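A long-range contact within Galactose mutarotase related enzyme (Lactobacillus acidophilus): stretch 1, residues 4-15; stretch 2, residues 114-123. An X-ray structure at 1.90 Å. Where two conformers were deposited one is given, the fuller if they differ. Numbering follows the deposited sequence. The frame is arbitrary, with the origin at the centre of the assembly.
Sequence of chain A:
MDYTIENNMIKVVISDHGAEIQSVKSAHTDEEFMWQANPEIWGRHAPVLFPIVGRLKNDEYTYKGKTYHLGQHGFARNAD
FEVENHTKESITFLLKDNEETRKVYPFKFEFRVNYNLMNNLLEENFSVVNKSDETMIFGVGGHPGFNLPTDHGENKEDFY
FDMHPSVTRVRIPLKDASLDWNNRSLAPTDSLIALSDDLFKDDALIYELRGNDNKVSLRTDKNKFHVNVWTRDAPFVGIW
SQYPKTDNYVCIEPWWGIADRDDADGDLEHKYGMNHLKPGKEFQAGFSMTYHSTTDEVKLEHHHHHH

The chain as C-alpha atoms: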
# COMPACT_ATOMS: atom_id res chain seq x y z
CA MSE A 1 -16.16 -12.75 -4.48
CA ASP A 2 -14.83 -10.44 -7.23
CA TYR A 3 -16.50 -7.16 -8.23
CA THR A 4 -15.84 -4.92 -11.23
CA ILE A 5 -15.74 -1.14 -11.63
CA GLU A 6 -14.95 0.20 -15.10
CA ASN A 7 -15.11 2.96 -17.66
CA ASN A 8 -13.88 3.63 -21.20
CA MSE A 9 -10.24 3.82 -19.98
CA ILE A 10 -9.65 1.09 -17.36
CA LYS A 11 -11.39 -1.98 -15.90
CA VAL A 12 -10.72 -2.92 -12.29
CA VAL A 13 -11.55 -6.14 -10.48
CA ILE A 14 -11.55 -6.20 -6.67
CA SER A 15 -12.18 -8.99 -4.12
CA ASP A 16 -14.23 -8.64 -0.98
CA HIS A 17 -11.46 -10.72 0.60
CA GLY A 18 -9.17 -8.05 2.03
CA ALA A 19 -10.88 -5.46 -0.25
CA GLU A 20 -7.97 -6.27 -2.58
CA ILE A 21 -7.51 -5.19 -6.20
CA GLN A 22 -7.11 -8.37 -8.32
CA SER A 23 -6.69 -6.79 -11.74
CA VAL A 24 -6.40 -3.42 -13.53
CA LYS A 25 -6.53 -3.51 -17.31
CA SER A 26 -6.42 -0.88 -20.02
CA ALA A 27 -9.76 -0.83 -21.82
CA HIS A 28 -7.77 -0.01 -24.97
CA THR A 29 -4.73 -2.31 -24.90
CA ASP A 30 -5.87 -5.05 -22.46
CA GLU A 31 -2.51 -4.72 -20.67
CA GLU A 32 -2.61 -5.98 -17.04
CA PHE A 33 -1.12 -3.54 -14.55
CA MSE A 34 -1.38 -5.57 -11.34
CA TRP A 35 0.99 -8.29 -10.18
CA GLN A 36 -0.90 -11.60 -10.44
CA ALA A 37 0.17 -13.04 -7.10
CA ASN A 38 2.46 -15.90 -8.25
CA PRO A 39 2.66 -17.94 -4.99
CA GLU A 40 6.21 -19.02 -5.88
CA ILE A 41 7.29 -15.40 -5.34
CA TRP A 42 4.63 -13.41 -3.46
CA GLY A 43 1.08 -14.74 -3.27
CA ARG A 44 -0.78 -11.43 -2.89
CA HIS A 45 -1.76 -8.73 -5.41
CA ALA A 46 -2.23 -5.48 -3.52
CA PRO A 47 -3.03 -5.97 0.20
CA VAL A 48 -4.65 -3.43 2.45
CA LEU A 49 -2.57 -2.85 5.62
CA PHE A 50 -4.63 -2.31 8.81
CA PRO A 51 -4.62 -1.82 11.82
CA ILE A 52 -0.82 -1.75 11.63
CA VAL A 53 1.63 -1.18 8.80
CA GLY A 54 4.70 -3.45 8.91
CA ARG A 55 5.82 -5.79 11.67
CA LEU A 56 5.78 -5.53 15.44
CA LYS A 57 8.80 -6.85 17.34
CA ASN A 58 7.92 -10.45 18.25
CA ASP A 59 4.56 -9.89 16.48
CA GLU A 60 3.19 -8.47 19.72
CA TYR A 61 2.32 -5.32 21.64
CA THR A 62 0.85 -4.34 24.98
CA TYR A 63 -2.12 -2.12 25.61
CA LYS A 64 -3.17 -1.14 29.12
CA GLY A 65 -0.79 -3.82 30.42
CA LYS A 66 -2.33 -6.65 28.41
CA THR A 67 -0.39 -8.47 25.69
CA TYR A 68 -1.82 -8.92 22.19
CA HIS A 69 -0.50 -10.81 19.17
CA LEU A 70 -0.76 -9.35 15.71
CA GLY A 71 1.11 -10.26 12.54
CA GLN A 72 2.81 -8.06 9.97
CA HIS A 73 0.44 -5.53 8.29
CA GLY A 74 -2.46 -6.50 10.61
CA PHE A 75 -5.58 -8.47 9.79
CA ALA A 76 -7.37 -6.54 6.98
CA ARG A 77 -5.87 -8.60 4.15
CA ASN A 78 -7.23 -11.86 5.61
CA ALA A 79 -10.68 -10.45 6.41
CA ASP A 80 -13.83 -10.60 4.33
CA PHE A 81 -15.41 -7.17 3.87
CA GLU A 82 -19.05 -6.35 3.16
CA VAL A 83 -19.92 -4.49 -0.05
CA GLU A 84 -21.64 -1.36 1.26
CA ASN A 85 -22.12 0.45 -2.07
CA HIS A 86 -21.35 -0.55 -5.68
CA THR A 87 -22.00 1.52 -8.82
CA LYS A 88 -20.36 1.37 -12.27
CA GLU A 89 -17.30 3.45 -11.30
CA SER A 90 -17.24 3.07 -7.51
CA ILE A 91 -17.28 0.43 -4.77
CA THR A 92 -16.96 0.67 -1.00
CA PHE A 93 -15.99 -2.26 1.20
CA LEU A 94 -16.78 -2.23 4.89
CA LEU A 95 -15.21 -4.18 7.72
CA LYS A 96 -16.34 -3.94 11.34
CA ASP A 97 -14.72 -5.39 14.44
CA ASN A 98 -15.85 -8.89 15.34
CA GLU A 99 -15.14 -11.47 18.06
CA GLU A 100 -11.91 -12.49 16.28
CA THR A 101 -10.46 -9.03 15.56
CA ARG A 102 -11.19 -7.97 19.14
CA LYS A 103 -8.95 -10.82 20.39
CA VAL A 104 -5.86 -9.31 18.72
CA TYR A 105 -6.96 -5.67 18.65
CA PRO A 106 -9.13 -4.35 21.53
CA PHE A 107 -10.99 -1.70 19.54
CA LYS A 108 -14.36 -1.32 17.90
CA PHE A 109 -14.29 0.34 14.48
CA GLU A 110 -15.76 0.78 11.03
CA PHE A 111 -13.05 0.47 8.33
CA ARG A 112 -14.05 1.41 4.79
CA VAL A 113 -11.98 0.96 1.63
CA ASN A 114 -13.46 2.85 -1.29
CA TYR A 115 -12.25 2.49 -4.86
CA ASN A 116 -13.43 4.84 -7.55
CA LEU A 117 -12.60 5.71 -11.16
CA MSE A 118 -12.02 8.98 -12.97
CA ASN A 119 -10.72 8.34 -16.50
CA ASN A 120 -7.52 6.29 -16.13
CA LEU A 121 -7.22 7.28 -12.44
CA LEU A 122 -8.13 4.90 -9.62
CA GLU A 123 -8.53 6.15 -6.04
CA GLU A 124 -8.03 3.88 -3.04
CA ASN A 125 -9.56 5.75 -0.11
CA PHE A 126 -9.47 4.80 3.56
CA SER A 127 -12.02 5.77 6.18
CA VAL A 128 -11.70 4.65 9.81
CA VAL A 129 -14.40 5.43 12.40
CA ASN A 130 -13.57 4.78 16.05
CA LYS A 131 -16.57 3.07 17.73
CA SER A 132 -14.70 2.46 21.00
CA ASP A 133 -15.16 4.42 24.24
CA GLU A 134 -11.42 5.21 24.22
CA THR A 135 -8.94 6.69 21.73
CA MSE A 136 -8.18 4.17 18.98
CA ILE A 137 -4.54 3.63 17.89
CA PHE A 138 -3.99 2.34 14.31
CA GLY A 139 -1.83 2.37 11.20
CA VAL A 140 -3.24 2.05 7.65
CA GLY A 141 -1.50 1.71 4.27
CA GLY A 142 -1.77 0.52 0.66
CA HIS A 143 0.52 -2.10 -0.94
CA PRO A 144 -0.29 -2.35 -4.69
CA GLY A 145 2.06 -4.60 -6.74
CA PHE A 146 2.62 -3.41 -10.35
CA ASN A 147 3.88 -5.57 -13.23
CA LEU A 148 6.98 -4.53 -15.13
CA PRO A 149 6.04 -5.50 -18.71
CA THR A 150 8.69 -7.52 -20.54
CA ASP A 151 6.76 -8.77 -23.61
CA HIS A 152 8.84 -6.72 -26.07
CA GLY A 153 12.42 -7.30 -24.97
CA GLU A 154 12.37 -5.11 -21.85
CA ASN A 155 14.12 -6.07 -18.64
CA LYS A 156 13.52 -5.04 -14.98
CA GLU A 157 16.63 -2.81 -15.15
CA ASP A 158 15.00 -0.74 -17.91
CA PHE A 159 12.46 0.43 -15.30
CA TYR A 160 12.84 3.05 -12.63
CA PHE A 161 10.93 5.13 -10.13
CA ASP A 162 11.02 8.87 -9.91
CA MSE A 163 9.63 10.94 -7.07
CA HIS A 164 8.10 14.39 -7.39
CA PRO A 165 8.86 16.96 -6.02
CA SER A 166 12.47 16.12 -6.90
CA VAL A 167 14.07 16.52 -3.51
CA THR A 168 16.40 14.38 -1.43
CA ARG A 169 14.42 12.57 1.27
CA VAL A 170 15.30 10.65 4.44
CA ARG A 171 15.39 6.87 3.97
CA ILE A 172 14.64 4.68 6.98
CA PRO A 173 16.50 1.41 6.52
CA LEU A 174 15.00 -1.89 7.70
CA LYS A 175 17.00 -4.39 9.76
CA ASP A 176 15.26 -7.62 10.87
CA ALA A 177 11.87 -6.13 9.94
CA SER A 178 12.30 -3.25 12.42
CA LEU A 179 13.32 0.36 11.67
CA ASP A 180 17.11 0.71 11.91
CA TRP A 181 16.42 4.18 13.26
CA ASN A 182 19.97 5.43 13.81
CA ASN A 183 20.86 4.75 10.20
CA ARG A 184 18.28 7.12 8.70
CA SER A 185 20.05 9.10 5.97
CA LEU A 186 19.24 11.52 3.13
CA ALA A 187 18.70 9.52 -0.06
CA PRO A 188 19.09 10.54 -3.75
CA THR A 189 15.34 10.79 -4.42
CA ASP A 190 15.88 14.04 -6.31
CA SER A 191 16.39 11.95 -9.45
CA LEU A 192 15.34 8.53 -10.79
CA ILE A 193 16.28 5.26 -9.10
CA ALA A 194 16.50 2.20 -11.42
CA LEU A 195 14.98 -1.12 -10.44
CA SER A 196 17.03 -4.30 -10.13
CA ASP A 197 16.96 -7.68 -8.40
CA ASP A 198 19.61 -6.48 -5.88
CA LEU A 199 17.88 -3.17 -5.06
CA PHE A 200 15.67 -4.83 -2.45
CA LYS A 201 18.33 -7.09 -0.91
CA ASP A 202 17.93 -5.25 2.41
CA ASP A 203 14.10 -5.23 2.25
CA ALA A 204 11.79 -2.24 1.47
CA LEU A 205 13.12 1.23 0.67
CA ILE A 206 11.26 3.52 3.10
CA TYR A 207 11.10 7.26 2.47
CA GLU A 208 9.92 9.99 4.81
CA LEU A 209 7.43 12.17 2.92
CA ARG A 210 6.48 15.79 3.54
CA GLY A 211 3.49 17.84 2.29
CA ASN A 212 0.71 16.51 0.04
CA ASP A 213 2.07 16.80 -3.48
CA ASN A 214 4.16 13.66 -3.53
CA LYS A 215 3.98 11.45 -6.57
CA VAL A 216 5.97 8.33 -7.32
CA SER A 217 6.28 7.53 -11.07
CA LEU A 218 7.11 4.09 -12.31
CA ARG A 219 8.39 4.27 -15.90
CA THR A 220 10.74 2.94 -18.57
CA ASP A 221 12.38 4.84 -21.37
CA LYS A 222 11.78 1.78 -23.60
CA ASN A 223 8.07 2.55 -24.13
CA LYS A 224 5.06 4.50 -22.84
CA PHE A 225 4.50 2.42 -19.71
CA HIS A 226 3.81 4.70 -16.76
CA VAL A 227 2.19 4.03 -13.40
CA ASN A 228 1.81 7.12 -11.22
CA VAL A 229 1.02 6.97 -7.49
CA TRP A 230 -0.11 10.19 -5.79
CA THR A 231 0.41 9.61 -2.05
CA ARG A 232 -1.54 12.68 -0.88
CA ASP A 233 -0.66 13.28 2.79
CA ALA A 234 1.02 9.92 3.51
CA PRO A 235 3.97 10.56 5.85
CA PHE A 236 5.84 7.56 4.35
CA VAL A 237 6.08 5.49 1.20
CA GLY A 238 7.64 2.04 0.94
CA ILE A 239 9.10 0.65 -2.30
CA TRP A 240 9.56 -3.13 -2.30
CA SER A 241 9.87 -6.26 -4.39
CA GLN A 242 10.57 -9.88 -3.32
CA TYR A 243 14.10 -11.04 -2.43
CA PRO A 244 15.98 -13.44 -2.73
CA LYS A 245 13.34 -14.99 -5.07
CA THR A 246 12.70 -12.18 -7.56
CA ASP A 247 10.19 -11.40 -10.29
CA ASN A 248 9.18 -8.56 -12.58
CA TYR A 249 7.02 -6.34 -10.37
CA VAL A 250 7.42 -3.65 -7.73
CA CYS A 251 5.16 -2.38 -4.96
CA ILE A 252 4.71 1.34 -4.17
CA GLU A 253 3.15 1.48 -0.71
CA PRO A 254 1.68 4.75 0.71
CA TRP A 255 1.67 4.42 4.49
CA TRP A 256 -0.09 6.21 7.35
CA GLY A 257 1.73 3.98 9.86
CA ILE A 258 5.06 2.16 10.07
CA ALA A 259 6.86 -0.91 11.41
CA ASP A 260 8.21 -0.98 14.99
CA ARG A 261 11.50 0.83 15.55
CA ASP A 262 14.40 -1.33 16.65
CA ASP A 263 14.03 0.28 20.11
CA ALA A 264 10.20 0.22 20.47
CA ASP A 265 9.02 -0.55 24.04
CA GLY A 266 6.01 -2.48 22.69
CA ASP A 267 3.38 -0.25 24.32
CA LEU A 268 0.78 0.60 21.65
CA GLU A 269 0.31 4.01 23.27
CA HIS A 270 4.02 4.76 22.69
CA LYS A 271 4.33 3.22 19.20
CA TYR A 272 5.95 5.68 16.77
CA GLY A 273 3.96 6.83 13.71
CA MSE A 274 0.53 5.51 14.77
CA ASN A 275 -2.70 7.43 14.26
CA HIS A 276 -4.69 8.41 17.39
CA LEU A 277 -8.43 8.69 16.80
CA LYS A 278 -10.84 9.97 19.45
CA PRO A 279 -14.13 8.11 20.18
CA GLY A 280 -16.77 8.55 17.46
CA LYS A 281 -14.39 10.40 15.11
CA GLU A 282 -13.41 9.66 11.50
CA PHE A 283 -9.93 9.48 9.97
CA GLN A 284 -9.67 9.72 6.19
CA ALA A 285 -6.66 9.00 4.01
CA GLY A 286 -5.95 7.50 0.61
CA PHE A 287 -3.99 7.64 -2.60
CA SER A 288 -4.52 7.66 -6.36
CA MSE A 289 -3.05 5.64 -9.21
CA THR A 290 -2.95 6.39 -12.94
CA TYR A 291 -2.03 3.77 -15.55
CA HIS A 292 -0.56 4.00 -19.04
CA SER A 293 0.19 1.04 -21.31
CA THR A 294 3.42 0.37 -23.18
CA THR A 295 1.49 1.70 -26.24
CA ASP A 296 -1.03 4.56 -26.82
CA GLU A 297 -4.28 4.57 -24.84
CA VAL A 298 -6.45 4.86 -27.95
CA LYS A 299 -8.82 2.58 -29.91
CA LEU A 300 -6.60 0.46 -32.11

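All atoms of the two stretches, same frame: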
# COMPACT_ATOMS: atom_id res chain seq x y z
N THR A 4 -16.43 -5.75 -10.19
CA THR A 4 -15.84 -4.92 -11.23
C THR A 4 -16.36 -3.49 -11.18
O THR A 4 -17.55 -3.27 -10.98
CB THR A 4 -16.19 -5.50 -12.61
OG1 THR A 4 -15.53 -6.76 -12.75
CG2 THR A 4 -15.74 -4.57 -13.76
N ILE A 5 -15.43 -2.53 -11.31
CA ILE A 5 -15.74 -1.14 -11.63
C ILE A 5 -14.95 -0.80 -12.90
O ILE A 5 -13.84 -1.30 -13.10
CB ILE A 5 -15.45 -0.13 -10.45
CG1 ILE A 5 -13.96 -0.11 -10.05
CG2 ILE A 5 -16.34 -0.45 -9.23
CD1 ILE A 5 -13.55 1.04 -9.10
N GLU A 6 -15.54 0.01 -13.77
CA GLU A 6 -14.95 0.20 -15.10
C GLU A 6 -15.48 1.43 -15.81
O GLU A 6 -16.58 1.91 -15.53
CB GLU A 6 -15.15 -1.04 -15.98
CG GLU A 6 -16.58 -1.33 -16.39
CD GLU A 6 -16.68 -2.52 -17.34
OE1 GLU A 6 -17.54 -3.40 -17.12
OE2 GLU A 6 -15.92 -2.56 -18.33
N ASN A 7 -14.67 1.93 -16.74
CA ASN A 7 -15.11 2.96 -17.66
C ASN A 7 -14.47 2.71 -19.01
O ASN A 7 -13.97 1.61 -19.26
CB ASN A 7 -14.80 4.37 -17.12
CG ASN A 7 -13.33 4.56 -16.72
OD1 ASN A 7 -13.03 5.33 -15.82
ND2 ASN A 7 -12.43 3.84 -17.36
N ASN A 8 -14.47 3.73 -19.88
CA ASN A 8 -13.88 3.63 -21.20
C ASN A 8 -12.35 3.57 -21.23
O ASN A 8 -11.77 3.35 -22.30
CB ASN A 8 -14.36 4.79 -22.08
CG ASN A 8 -15.84 4.72 -22.42
OD1 ASN A 8 -16.47 3.65 -22.36
ND2 ASN A 8 -16.41 5.86 -22.80
N MSE A 9 -11.70 3.78 -20.08
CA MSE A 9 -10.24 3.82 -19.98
C MSE A 9 -9.66 2.55 -19.33
O MSE A 9 -8.70 1.97 -19.83
CB MSE A 9 -9.77 5.05 -19.20
CG MSE A 9 -10.24 6.40 -19.73
SE MSE A 9 -9.49 6.78 -21.49
CE MSE A 9 -7.57 6.82 -21.00
N ILE A 10 -10.23 2.17 -18.18
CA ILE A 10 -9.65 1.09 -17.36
C ILE A 10 -10.76 0.22 -16.74
O ILE A 10 -11.88 0.69 -16.53
CB ILE A 10 -8.63 1.61 -16.27
CG1 ILE A 10 -9.26 2.60 -15.29
CG2 ILE A 10 -7.35 2.25 -16.91
CD1 ILE A 10 -8.29 2.97 -14.11
N LYS A 11 -10.45 -1.04 -16.52
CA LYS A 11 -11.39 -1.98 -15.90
C LYS A 11 -10.68 -2.61 -14.71
O LYS A 11 -9.56 -3.13 -14.85
CB LYS A 11 -11.85 -3.05 -16.89
CG LYS A 11 -12.85 -4.07 -16.33
CD LYS A 11 -13.22 -5.10 -17.38
CE LYS A 11 -14.42 -5.95 -16.95
NZ LYS A 11 -14.92 -6.84 -18.08
N VAL A 12 -11.34 -2.56 -13.56
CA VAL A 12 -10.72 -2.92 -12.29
C VAL A 12 -11.55 -4.01 -11.65
O VAL A 12 -12.78 -3.88 -11.56
CB VAL A 12 -10.62 -1.70 -11.33
CG1 VAL A 12 -9.91 -2.10 -10.02
CG2 VAL A 12 -9.88 -0.52 -12.00
N VAL A 13 -10.88 -5.06 -11.20
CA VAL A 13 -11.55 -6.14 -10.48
C VAL A 13 -11.02 -6.17 -9.05
O VAL A 13 -9.80 -6.16 -8.84
CB VAL A 13 -11.29 -7.51 -11.14
CG1 VAL A 13 -11.97 -8.62 -10.32
CG2 VAL A 13 -11.78 -7.54 -12.57
N ILE A 14 -11.93 -6.24 -8.08
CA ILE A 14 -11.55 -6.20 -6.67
C ILE A 14 -12.30 -7.28 -5.87
O ILE A 14 -13.49 -7.50 -6.09
CB ILE A 14 -11.87 -4.83 -6.06
CG1 ILE A 14 -11.34 -3.70 -6.96
CG2 ILE A 14 -11.29 -4.72 -4.66
CD1 ILE A 14 -12.23 -2.51 -7.03
N SER A 15 -11.60 -7.92 -4.93
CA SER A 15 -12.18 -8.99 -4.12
C SER A 15 -12.66 -8.46 -2.79
O SER A 15 -12.02 -7.59 -2.19
CB SER A 15 -11.14 -10.10 -3.86
OG SER A 15 -11.66 -11.11 -2.99
N ASN A 114 -12.70 2.44 -0.12
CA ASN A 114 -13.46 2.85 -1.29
C ASN A 114 -12.53 2.95 -2.47
O ASN A 114 -11.44 3.52 -2.36
CB ASN A 114 -14.11 4.21 -1.06
CG ASN A 114 -14.67 4.80 -2.36
OD1 ASN A 114 -15.73 4.40 -2.84
ND2 ASN A 114 -13.97 5.76 -2.92
N TYR A 115 -12.96 2.38 -3.59
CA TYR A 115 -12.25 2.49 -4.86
C TYR A 115 -13.17 3.20 -5.83
O TYR A 115 -14.35 2.85 -5.95
CB TYR A 115 -11.94 1.10 -5.42
CG TYR A 115 -10.96 0.32 -4.59
CD1 TYR A 115 -11.40 -0.66 -3.70
CD2 TYR A 115 -9.59 0.55 -4.70
CE1 TYR A 115 -10.50 -1.39 -2.94
CE2 TYR A 115 -8.67 -0.17 -3.95
CZ TYR A 115 -9.12 -1.14 -3.07
OH TYR A 115 -8.22 -1.85 -2.33
N ASN A 116 -12.63 4.19 -6.53
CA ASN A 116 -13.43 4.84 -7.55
C ASN A 116 -12.60 5.30 -8.74
O ASN A 116 -11.40 5.58 -8.61
CB ASN A 116 -14.28 5.96 -6.95
CG ASN A 116 -13.48 7.17 -6.59
OD1 ASN A 116 -13.11 7.96 -7.47
ND2 ASN A 116 -13.21 7.34 -5.29
N LEU A 117 -13.25 5.34 -9.90
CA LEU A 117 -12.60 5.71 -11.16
C LEU A 117 -12.94 7.10 -11.67
O LEU A 117 -14.09 7.55 -11.57
CB LEU A 117 -12.99 4.73 -12.27
CG LEU A 117 -12.50 3.30 -12.13
CD1 LEU A 117 -13.08 2.43 -13.22
CD2 LEU A 117 -10.99 3.29 -12.17
N MSE A 118 -11.92 7.74 -12.22
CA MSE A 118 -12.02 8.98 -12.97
C MSE A 118 -11.07 8.83 -14.16
O MSE A 118 -9.85 8.87 -13.95
CB MSE A 118 -11.56 10.14 -12.08
CG MSE A 118 -11.35 11.47 -12.79
SE MSE A 118 -12.95 12.58 -12.77
CE MSE A 118 -12.95 13.06 -10.87
N ASN A 119 -11.59 8.62 -15.36
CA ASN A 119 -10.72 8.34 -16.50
C ASN A 119 -9.76 7.19 -16.17
O ASN A 119 -10.20 6.15 -15.66
CB ASN A 119 -9.99 9.61 -16.94
CG ASN A 119 -10.94 10.67 -17.46
OD1 ASN A 119 -10.62 11.86 -17.45
ND2 ASN A 119 -12.09 10.25 -17.94
N ASN A 120 -8.47 7.36 -16.44
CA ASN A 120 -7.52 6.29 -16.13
C ASN A 120 -6.93 6.39 -14.72
O ASN A 120 -5.87 5.81 -14.44
CB ASN A 120 -6.40 6.23 -17.19
CG ASN A 120 -5.53 7.45 -17.17
OD1 ASN A 120 -5.97 8.55 -16.79
ND2 ASN A 120 -4.26 7.27 -17.58
N LEU A 121 -7.63 7.11 -13.84
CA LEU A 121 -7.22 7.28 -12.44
C LEU A 121 -8.12 6.48 -11.49
O LEU A 121 -9.34 6.56 -11.55
CB LEU A 121 -7.19 8.77 -12.03
CG LEU A 121 -6.66 9.12 -10.63
CD1 LEU A 121 -6.05 10.50 -10.56
CD2 LEU A 121 -7.75 8.95 -9.55
N LEU A 122 -7.46 5.71 -10.62
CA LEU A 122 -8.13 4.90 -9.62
C LEU A 122 -7.74 5.41 -8.23
O LEU A 122 -6.56 5.43 -7.89
CB LEU A 122 -7.70 3.43 -9.76
CG LEU A 122 -8.16 2.44 -8.68
CD1 LEU A 122 -9.68 2.33 -8.65
CD2 LEU A 122 -7.53 1.06 -9.01
N GLU A 123 -8.74 5.80 -7.44
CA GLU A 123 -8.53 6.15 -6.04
C GLU A 123 -8.69 4.93 -5.15
O GLU A 123 -9.57 4.09 -5.40
CB GLU A 123 -9.56 7.20 -5.61
CG GLU A 123 -9.40 8.54 -6.28
CD GLU A 123 -10.34 9.60 -5.70
OE1 GLU A 123 -11.24 9.27 -4.89
OE2 GLU A 123 -10.17 10.77 -6.09

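Two β-hairpins that lie more than a hundred residues apart in sequence can meet largely through side-chain packing, and this contact in a galactose mutarotase related enzyme is a compact example. Each stretch is tied to itself by backbone hydrogen bonds: Ile5 pairs with Val12 in both directions (Ile5 N to Val12 O, 3.0 Å; Val12 N to Ile5 O, 2.8 Å), and Met118 pairs likewise with Leu121 around a type II' turn. No clear hydrogen bond crosses between the hairpins. The strand axes approach to between 7.4 and 9.2 Å, with strand 10-15 nearly antiparallel to strand 114-118, and the contact buries 579 Å², both sides summed.

Within the strands, alternation largely sets which side chains face the other stretch. Ile5, Ile10, Val12 and Ile14 direct their CA-to-CB bonds toward the other stretch, while Lys11 directs its own away; across the gap Tyr115, Leu117 and Leu122 point toward, and Asn116, Met118 and Leu121 away.

Leu117 gives up the most surface, 95 Å², and it does so by reaching both strands of the first hairpin. Its CD1 lies 3.5 Å from CA of Glu6 and 3.7 Å from the carbonyl carbon C of Ile5, so this methyl rests against backbone as well as side chain. Its CD2 meets CD1 of Ile10 at 3.3 Å, a tight apolar contact, and CG2 of Val12 at 4.0 Å.

Ile10, second in covered area, extends toward the turn. With chi1 p and chi2 t, its CD1, besides meeting Leu117, comes within 3.7 Å of the backbone C of Asn120, and its CG1 is equally far from O of Asn119. One isoleucine thus packs against both a leucine and the main chain of a turn. Beside it, CB of Met9, a selenomethionine, approaches N of Asn120 at 3.8 Å, where the two stretches come close: the CA atoms of Met9 and Asn120 are 5.3 Å apart.

Tyr115 anchors the end of the interface farther from the turn. CG2 of Ile14 approaches CE1 of its ring obliquely at 3.8 Å, while CD1 of Ile5 sits 4.0 Å from its CB; the ring hydroxyl is hydrogen-bonded elsewhere in the structure. The same Ile5 CD1 also lies 3.9 Å from CG of Leu117 and 4.1 Å from CD1 of Leu122, so a single methyl links three side chains of the opposing hairpin. The general lesson is that hairpins, each with its own backbone hydrogen bonds, can associate through packing of mainly apolar side chains.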